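Side-chain contacts in avirulence protein AvrptoB (Pseudomonas syringae, PDB 2FD4), which is an effector that suppresses programmed cell death and immunity in susceptible plants, its C-terminal part being a U-box-like E3 ubiquitin ligase domain: residues 100-103 and 107-110; 8-13 and 111-116. All coordinates share one frame; numbering follows the deposited sequence.

Interaction 1: 100-103 and 107-110; sequences EHPM and TLNA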
ATOM      1  N   GLU A 100      12.832   0.221  -4.243  1.00 46.68           N
ATOM      2  CA  GLU A 100      12.515  -0.619  -5.382  1.00 48.62           C
ATOM      3  C   GLU A 100      11.239  -1.387  -5.095  1.00 47.53           C
ATOM      4  O   GLU A 100      10.925  -1.755  -3.953  1.00 47.30           O
ATOM      5  CB  GLU A 100      13.683  -1.478  -5.768  1.00 49.07           C
ATOM      6  CG  GLU A 100      13.763  -2.784  -5.100  1.00 52.53           C
ATOM      7  CD  GLU A 100      15.024  -3.547  -5.460  1.00 54.52           C
ATOM      8  OE1 GLU A 100      15.851  -3.064  -6.281  1.00 59.83           O
ATOM      9  OE2 GLU A 100      15.183  -4.679  -4.935  1.00 64.07           O
ATOM     10  N   HIS A 101      10.436  -1.519  -6.121  1.00 46.67           N
ATOM     11  CA  HIS A 101       9.172  -2.188  -5.955  1.00 45.90           C
ATOM     12  C   HIS A 101       9.459  -3.630  -5.430  1.00 44.17           C
ATOM     13  O   HIS A 101      10.317  -4.342  -5.912  1.00 46.13           O
ATOM     14  CB  HIS A 101       8.467  -2.144  -7.300  1.00 45.28           C
ATOM     15  CG  HIS A 101       7.117  -2.779  -7.287  1.00 45.23           C
ATOM     16  ND1 HIS A 101       5.970  -2.136  -7.704  1.00 46.73           N
ATOM     17  CD2 HIS A 101       6.758  -4.046  -6.994  1.00 45.52           C
ATOM     18  CE1 HIS A 101       4.951  -2.968  -7.595  1.00 43.77           C
ATOM     19  NE2 HIS A 101       5.406  -4.144  -7.191  1.00 48.98           N
ATOM     20  N   PRO A 102       8.764  -4.024  -4.404  1.00 44.54           N
ATOM     21  CA  PRO A 102       9.068  -5.296  -3.751  1.00 46.11           C
ATOM     22  C   PRO A 102       8.864  -6.528  -4.641  1.00 46.32           C
ATOM     23  O   PRO A 102       9.453  -7.597  -4.333  1.00 45.08           O
ATOM     24  CB  PRO A 102       8.092  -5.285  -2.580  1.00 46.06           C
ATOM     25  CG  PRO A 102       6.989  -4.444  -2.986  1.00 46.24           C
ATOM     26  CD  PRO A 102       7.660  -3.333  -3.711  1.00 45.49           C
ATOM     27  N   MET A 103       8.065  -6.413  -5.724  1.00 45.91           N
ATOM     28  CA  MET A 103       7.957  -7.509  -6.712  1.00 47.98           C
ATOM     29  C   MET A 103       8.637  -7.309  -8.072  1.00 46.93           C
ATOM     30  O   MET A 103       9.147  -8.255  -8.598  1.00 45.74           O
ATOM     31  CB  MET A 103       6.520  -7.983  -6.856  1.00 48.55           C
ATOM     32  CG  MET A 103       6.060  -8.636  -5.498  1.00 53.25           C
ATOM     33  SD  MET A 103       4.262  -8.770  -5.351  1.00 56.38           S
ATOM     34  CE  MET A 103       3.843  -9.646  -6.864  1.00 58.29           C
ATOM     35  N   THR A 107      12.180   1.148  -9.752  1.00 47.64           N
ATOM     36  CA  THR A 107      12.354   2.220  -8.755  1.00 47.92           C
ATOM     37  C   THR A 107      11.012   2.603  -8.181  1.00 48.02           C
ATOM     38  O   THR A 107      10.066   2.873  -8.928  1.00 47.72           O
ATOM     39  CB  THR A 107      12.976   3.484  -9.356  1.00 47.83           C
ATOM     40  OG1 THR A 107      14.227   3.166  -9.980  1.00 48.18           O
ATOM     41  CG2 THR A 107      13.171   4.547  -8.264  1.00 48.10           C
ATOM     42  N   LEU A 108      10.941   2.661  -6.860  1.00 47.87           N
ATOM     43  CA  LEU A 108       9.723   3.032  -6.117  1.00 47.72           C
ATOM     44  C   LEU A 108      10.155   3.807  -4.868  1.00 47.57           C
ATOM     45  O   LEU A 108      10.951   3.334  -4.065  1.00 46.48           O
ATOM     46  CB  LEU A 108       8.941   1.799  -5.718  1.00 46.17           C
ATOM     47  CG  LEU A 108       7.527   2.011  -5.152  1.00 46.85           C
ATOM     48  CD1 LEU A 108       6.620   2.531  -6.219  1.00 49.53           C
ATOM     49  CD2 LEU A 108       6.975   0.739  -4.635  1.00 48.85           C
ATOM     50  N   ASN A 109       9.621   5.011  -4.729  1.00 48.32           N
ATOM     51  CA  ASN A 109      10.039   5.979  -3.698  1.00 47.82           C
ATOM     52  C   ASN A 109       8.899   6.991  -3.478  1.00 47.66           C
ATOM     53  O   ASN A 109       7.783   6.814  -4.023  1.00 47.31           O
ATOM     54  CB  ASN A 109      11.385   6.646  -4.136  1.00 48.14           C
ATOM     55  CG  ASN A 109      11.314   7.286  -5.506  1.00 47.37           C
ATOM     56  OD1 ASN A 109      10.238   7.645  -5.970  1.00 49.06           O
ATOM     57  ND2 ASN A 109      12.483   7.411  -6.200  1.00 48.21           N
ATOM     58  N   ALA A 110       9.150   8.015  -2.647  1.00 47.24           N
ATOM     59  CA  ALA A 110       8.152   9.081  -2.363  1.00 47.02           C
ATOM     60  C   ALA A 110       7.675   9.746  -3.613  1.00 47.28           C
ATOM     61  O   ALA A 110       6.516  10.143  -3.732  1.00 48.06           O
ATOM     62  CB  ALA A 110       8.716  10.146  -1.407  1.00 47.75           C
TER

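Interaction 2: 8-13 and 111-116; sequences DPIASQ and ENIAKY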
ATOM      1  N   ASP A   8       7.069   9.819   7.943  1.00 50.26           N
ATOM      2  CA  ASP A   8       7.689   9.117   6.825  1.00 48.64           C
ATOM      3  C   ASP A   8       7.213   9.731   5.502  1.00 47.54           C
ATOM      4  O   ASP A   8       6.018   9.952   5.332  1.00 48.31           O
ATOM      5  CB  ASP A   8       7.365   7.635   6.910  1.00 50.29           C
ATOM      6  CG  ASP A   8       8.042   6.838   5.859  1.00 52.09           C
ATOM      7  OD1 ASP A   8       7.577   6.939   4.704  1.00 49.58           O
ATOM      8  OD2 ASP A   8       9.048   6.123   6.158  1.00 57.33           O
ATOM      9  N   PRO A   9       8.153  10.053   4.567  1.00 47.70           N
ATOM     10  CA  PRO A   9       7.895  10.730   3.276  1.00 47.33           C
ATOM     11  C   PRO A   9       6.992   9.936   2.308  1.00 47.81           C
ATOM     12  O   PRO A   9       6.386  10.519   1.382  1.00 46.79           O
ATOM     13  CB  PRO A   9       9.278  10.907   2.662  1.00 48.94           C
ATOM     14  CG  PRO A   9      10.266  10.404   3.653  1.00 47.97           C
ATOM     15  CD  PRO A   9       9.589   9.867   4.842  1.00 47.75           C
ATOM     16  N   ILE A  10       6.939   8.622   2.524  1.00 47.80           N
ATOM     17  CA  ILE A  10       6.098   7.696   1.735  1.00 47.23           C
ATOM     18  C   ILE A  10       4.792   7.450   2.495  1.00 47.51           C
ATOM     19  O   ILE A  10       3.735   7.730   1.957  1.00 46.59           O
ATOM     20  CB  ILE A  10       6.833   6.373   1.442  1.00 47.50           C
ATOM     21  CG1 ILE A  10       8.059   6.665   0.584  1.00 46.26           C
ATOM     22  CG2 ILE A  10       5.880   5.312   0.804  1.00 47.83           C
ATOM     23  CD1 ILE A  10       8.943   5.490   0.407  1.00 47.71           C
ATOM     24  N   ALA A  11       4.852   6.987   3.747  1.00 48.23           N
ATOM     25  CA  ALA A  11       3.588   6.641   4.423  1.00 48.73           C
ATOM     26  C   ALA A  11       2.661   7.874   4.648  1.00 49.43           C
ATOM     27  O   ALA A  11       1.404   7.729   4.772  1.00 47.85           O
ATOM     28  CB  ALA A  11       3.834   5.922   5.736  1.00 49.71           C
ATOM     29  N   SER A  12       3.248   9.071   4.748  1.00 48.53           N
ATOM     30  CA  SER A  12       2.458  10.301   4.881  1.00 47.94           C
ATOM     31  C   SER A  12       1.579  10.598   3.619  1.00 47.26           C
ATOM     32  O   SER A  12       0.677  11.419   3.663  1.00 46.85           O
ATOM     33  CB  SER A  12       3.322  11.502   5.213  1.00 49.18           C
ATOM     34  OG  SER A  12       4.070  11.910   4.067  1.00 47.86           O
ATOM     35  N   GLN A  13       1.815   9.897   2.519  1.00 46.89           N
ATOM     36  CA  GLN A  13       0.952  10.046   1.321  1.00 47.75           C
ATOM     37  C   GLN A  13      -0.326   9.202   1.311  1.00 47.23           C
ATOM     38  O   GLN A  13      -1.177   9.329   0.421  1.00 47.15           O
ATOM     39  CB  GLN A  13       1.768   9.736   0.080  1.00 48.55           C
ATOM     40  CG  GLN A  13       2.798  10.776  -0.176  1.00 48.84           C
ATOM     41  CD  GLN A  13       3.593  10.524  -1.422  1.00 47.89           C
ATOM     42  OE1 GLN A  13       3.033  10.501  -2.524  1.00 48.82           O
ATOM     43  NE2 GLN A  13       4.906  10.337  -1.275  1.00 44.45           N
ATOM     44  N   GLU A 111       8.588   9.887  -4.578  1.00 47.58           N
ATOM     45  CA  GLU A 111       8.297  10.596  -5.766  1.00 47.47           C
ATOM     46  C   GLU A 111       7.172   9.946  -6.583  1.00 47.39           C
ATOM     47  O   GLU A 111       6.353  10.654  -7.140  1.00 48.86           O
ATOM     48  CB  GLU A 111       9.585  10.726  -6.595  1.00 48.24           C
ATOM     49  CG  GLU A 111      10.636  11.647  -6.026  1.00 51.96           C
ATOM     50  CD  GLU A 111      11.168  11.330  -4.602  1.00 55.85           C
ATOM     51  OE1 GLU A 111      11.466  10.165  -4.292  1.00 55.73           O
ATOM     52  OE2 GLU A 111      11.350  12.299  -3.795  1.00 60.78           O
ATOM     53  N   ASN A 112       7.128   8.620  -6.688  1.00 46.82           N
ATOM     54  CA  ASN A 112       6.146   7.964  -7.561  1.00 47.42           C
ATOM     55  C   ASN A 112       5.167   6.987  -6.873  1.00 47.36           C
ATOM     56  O   ASN A 112       4.360   6.334  -7.533  1.00 46.20           O
ATOM     57  CB  ASN A 112       6.864   7.237  -8.710  1.00 47.54           C
ATOM     58  CG  ASN A 112       7.656   5.995  -8.251  1.00 48.98           C
ATOM     59  OD1 ASN A 112       7.885   5.769  -7.058  1.00 49.52           O
ATOM     60  ND2 ASN A 112       8.082   5.182  -9.232  1.00 49.16           N
ATOM     61  N   ILE A 113       5.174   6.896  -5.537  1.00 47.76           N
ATOM     62  CA  ILE A 113       4.348   5.852  -4.879  1.00 46.58           C
ATOM     63  C   ILE A 113       2.849   6.023  -5.225  1.00 47.18           C
ATOM     64  O   ILE A 113       2.106   5.044  -5.388  1.00 46.58           O
ATOM     65  CB  ILE A 113       4.580   5.866  -3.335  1.00 47.52           C
ATOM     66  CG1 ILE A 113       3.773   4.763  -2.658  1.00 48.06           C
ATOM     67  CG2 ILE A 113       4.240   7.195  -2.754  1.00 45.46           C
ATOM     68  CD1 ILE A 113       4.153   3.395  -3.065  1.00 50.07           C
ATOM     69  N   ALA A 114       2.412   7.260  -5.414  1.00 46.42           N
ATOM     70  CA  ALA A 114       0.976   7.511  -5.608  1.00 47.15           C
ATOM     71  C   ALA A 114       0.501   7.005  -6.984  1.00 46.87           C
ATOM     72  O   ALA A 114      -0.687   6.791  -7.171  1.00 47.86           O
ATOM     73  CB  ALA A 114       0.670   8.941  -5.467  1.00 48.00           C
ATOM     74  N   LYS A 115       1.450   6.770  -7.883  1.00 47.12           N
ATOM     75  CA  LYS A 115       1.173   6.196  -9.216  1.00 46.90           C
ATOM     76  C   LYS A 115       0.989   4.678  -9.128  1.00 46.30           C
ATOM     77  O   LYS A 115       0.439   4.038 -10.085  1.00 47.43           O
ATOM     78  CB  LYS A 115       2.321   6.517 -10.171  1.00 46.62           C
ATOM     79  CG  LYS A 115       2.575   7.993 -10.389  1.00 47.62           C
ATOM     80  CD  LYS A 115       3.712   8.234 -11.375  1.00 49.41           C
ATOM     81  CE  LYS A 115       4.306   9.667 -11.189  1.00 51.10           C
ATOM     82  NZ  LYS A 115       5.473   9.934 -12.112  1.00 54.39           N
ATOM     83  N   TYR A 116       1.420   4.097  -8.006  1.00 46.62           N
ATOM     84  CA  TYR A 116       1.316   2.682  -7.843  1.00 46.64           C
ATOM     85  C   TYR A 116       0.370   2.260  -6.763  1.00 45.68           C
ATOM     86  O   TYR A 116      -0.099   1.146  -6.854  1.00 44.99           O
ATOM     87  CB  TYR A 116       2.689   2.068  -7.494  1.00 46.96           C
ATOM     88  CG  TYR A 116       3.717   2.015  -8.593  1.00 45.50           C
ATOM     89  CD1 TYR A 116       3.937   0.839  -9.288  1.00 46.91           C
ATOM     90  CD2 TYR A 116       4.573   3.073  -8.835  1.00 46.20           C
ATOM     91  CE1 TYR A 116       4.872   0.741 -10.226  1.00 46.88           C
ATOM     92  CE2 TYR A 116       5.571   2.976  -9.789  1.00 48.99           C
ATOM     93  CZ  TYR A 116       5.696   1.784 -10.480  1.00 51.12           C
ATOM     94  OH  TYR A 116       6.646   1.600 -11.435  1.00 51.50           O
TER
HETATM   95  O   HOH W   1       3.853   9.874  -4.954  1.00 36.30           O

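Interaction 1: 100-103 and 107-110
Leu108 reaches across the turn between the two segments and lays its side chain against the backbone and CB of His101. Its CB is already in contact, 3.7 Å from His101 N and 4.0 Å from Glu100 C, so the first carbon rests on the peptide link joining those residues. At the next step CG stands anti to the backbone N (chi1 -170°), which turns it away from its own amide; the CG-CD2 bond then runs along residues 100-103. The branch point divides the work. CD2 continues along the opposing segment, 3.9 Å from His101 CA and 4.2 Å from Pro102 CD, while CD1 turns to the ring of Tyr116. CD2 also meets His101 CB at 4.2 Å and approaches the imidazole obliquely. The imidazole is carried off from Leu108, His101 CG being anti to the backbone N (chi1 -179°).

The backbones come together at one beta bridge, with Glu100 CA 4.4 Å from Thr107 CA, and Leu108 is hydrogen-bonded through its backbone to Pro99. The Glu100 side chain points away from this junction, and its OE2 forms salt bridges with Lys98 and Arg105. Pro102 is an inferred E2-binding residue and packs on Phe48 and Phe94, inferred to share that role; Leu91 and Leu64 also touch it. A proline held in a loop beside hydrophobic residues is consistent with the E2-docking surface of U-box ligases.

No hydrogen bond crosses between 100-103 and 107-110. The side-chain part of the contact is van der Waals packing: Leu108 backs the loop that carries Pro102, but nothing here satisfies His101 ND1, buried without a partner in the model, a probable cost set against that packing.

Interaction 2: 8-13 and 111-116
The carboxamide of Gln13 lies across the CG2 methyl of Ile113, which is 3.5 Å from both OE1 and NE2 of Gln13. Gln13 CD is scarcely farther from that carbon, at 3.6 Å, and the methyl stands above the amide plane, displaced from CD toward the gap between OE1 and NE2. Beside this pair, Ala114 CB approaches Gln13 OE1 at 4.1 Å. The other branch of Ile113 serves a second neighbour: CG1, anti to the backbone N (chi1 -178°), meets Ile10 CG2 at 4.1 Å, the two isoleucine side chains crossing at about a right angle.

Both ends of the amide are tied down. NE2 of Gln13 donates to Pro9 O over 3.0 Å in a nearly straight bond, 172° at the hydrogen, with the acceptor in the plane of the amide; it is also hydrogen-bonded to Ala110 O. OE1 accepts from a water 2.6 Å away, and that water accepts in turn from Ala114 N, linking the two segments where no direct hydrogen bond does. These partners fix the rotation of the carboxamide and hence the surface it offers to Ile113.

Farther out, Asp8 shapes the turn that brings Gln13 round. Its OD1 accepts from Ile10 N, an Asx turn, and from Ala11 N, the two donors arriving from opposite faces of the carboxylate plane. Ile113 also packs on Met88 and Leu64, and Ile10 on Leu95; Met88 and Leu95 belong to the region required for ligase and anti-death activity.

The join thus pairs aliphatic packing with a polar group whose Pro9 O bond runs in the amide plane, leaving a face for the methyl, so packing the amide against Ile113 leaves both its nitrogen and its oxygen with partners.

Overall arrangement
The centres of the two interactions lie about 10 Å apart. Along the chain the order is 8-13, 100-103, 107-110 and 111-116, so interaction 1 is a local turn, whereas interaction 2 joins the N-terminal loop to helix 113-116, just before strand 117-121 of the mixed sheet. The segments 107-110 and 111-116 are continuous, and a probable hydrogen bond from Asn112 ND2 to Thr107 O (3.1 Å) spans the junction. Both interactions pack against Leu64 of strand 61-65 and Leu95 of helix 88-97. The N-terminal loop 8-13, helix 113-116 and the loop bearing the inferred E2-binding Pro102 are thus packed together in the ligase domain.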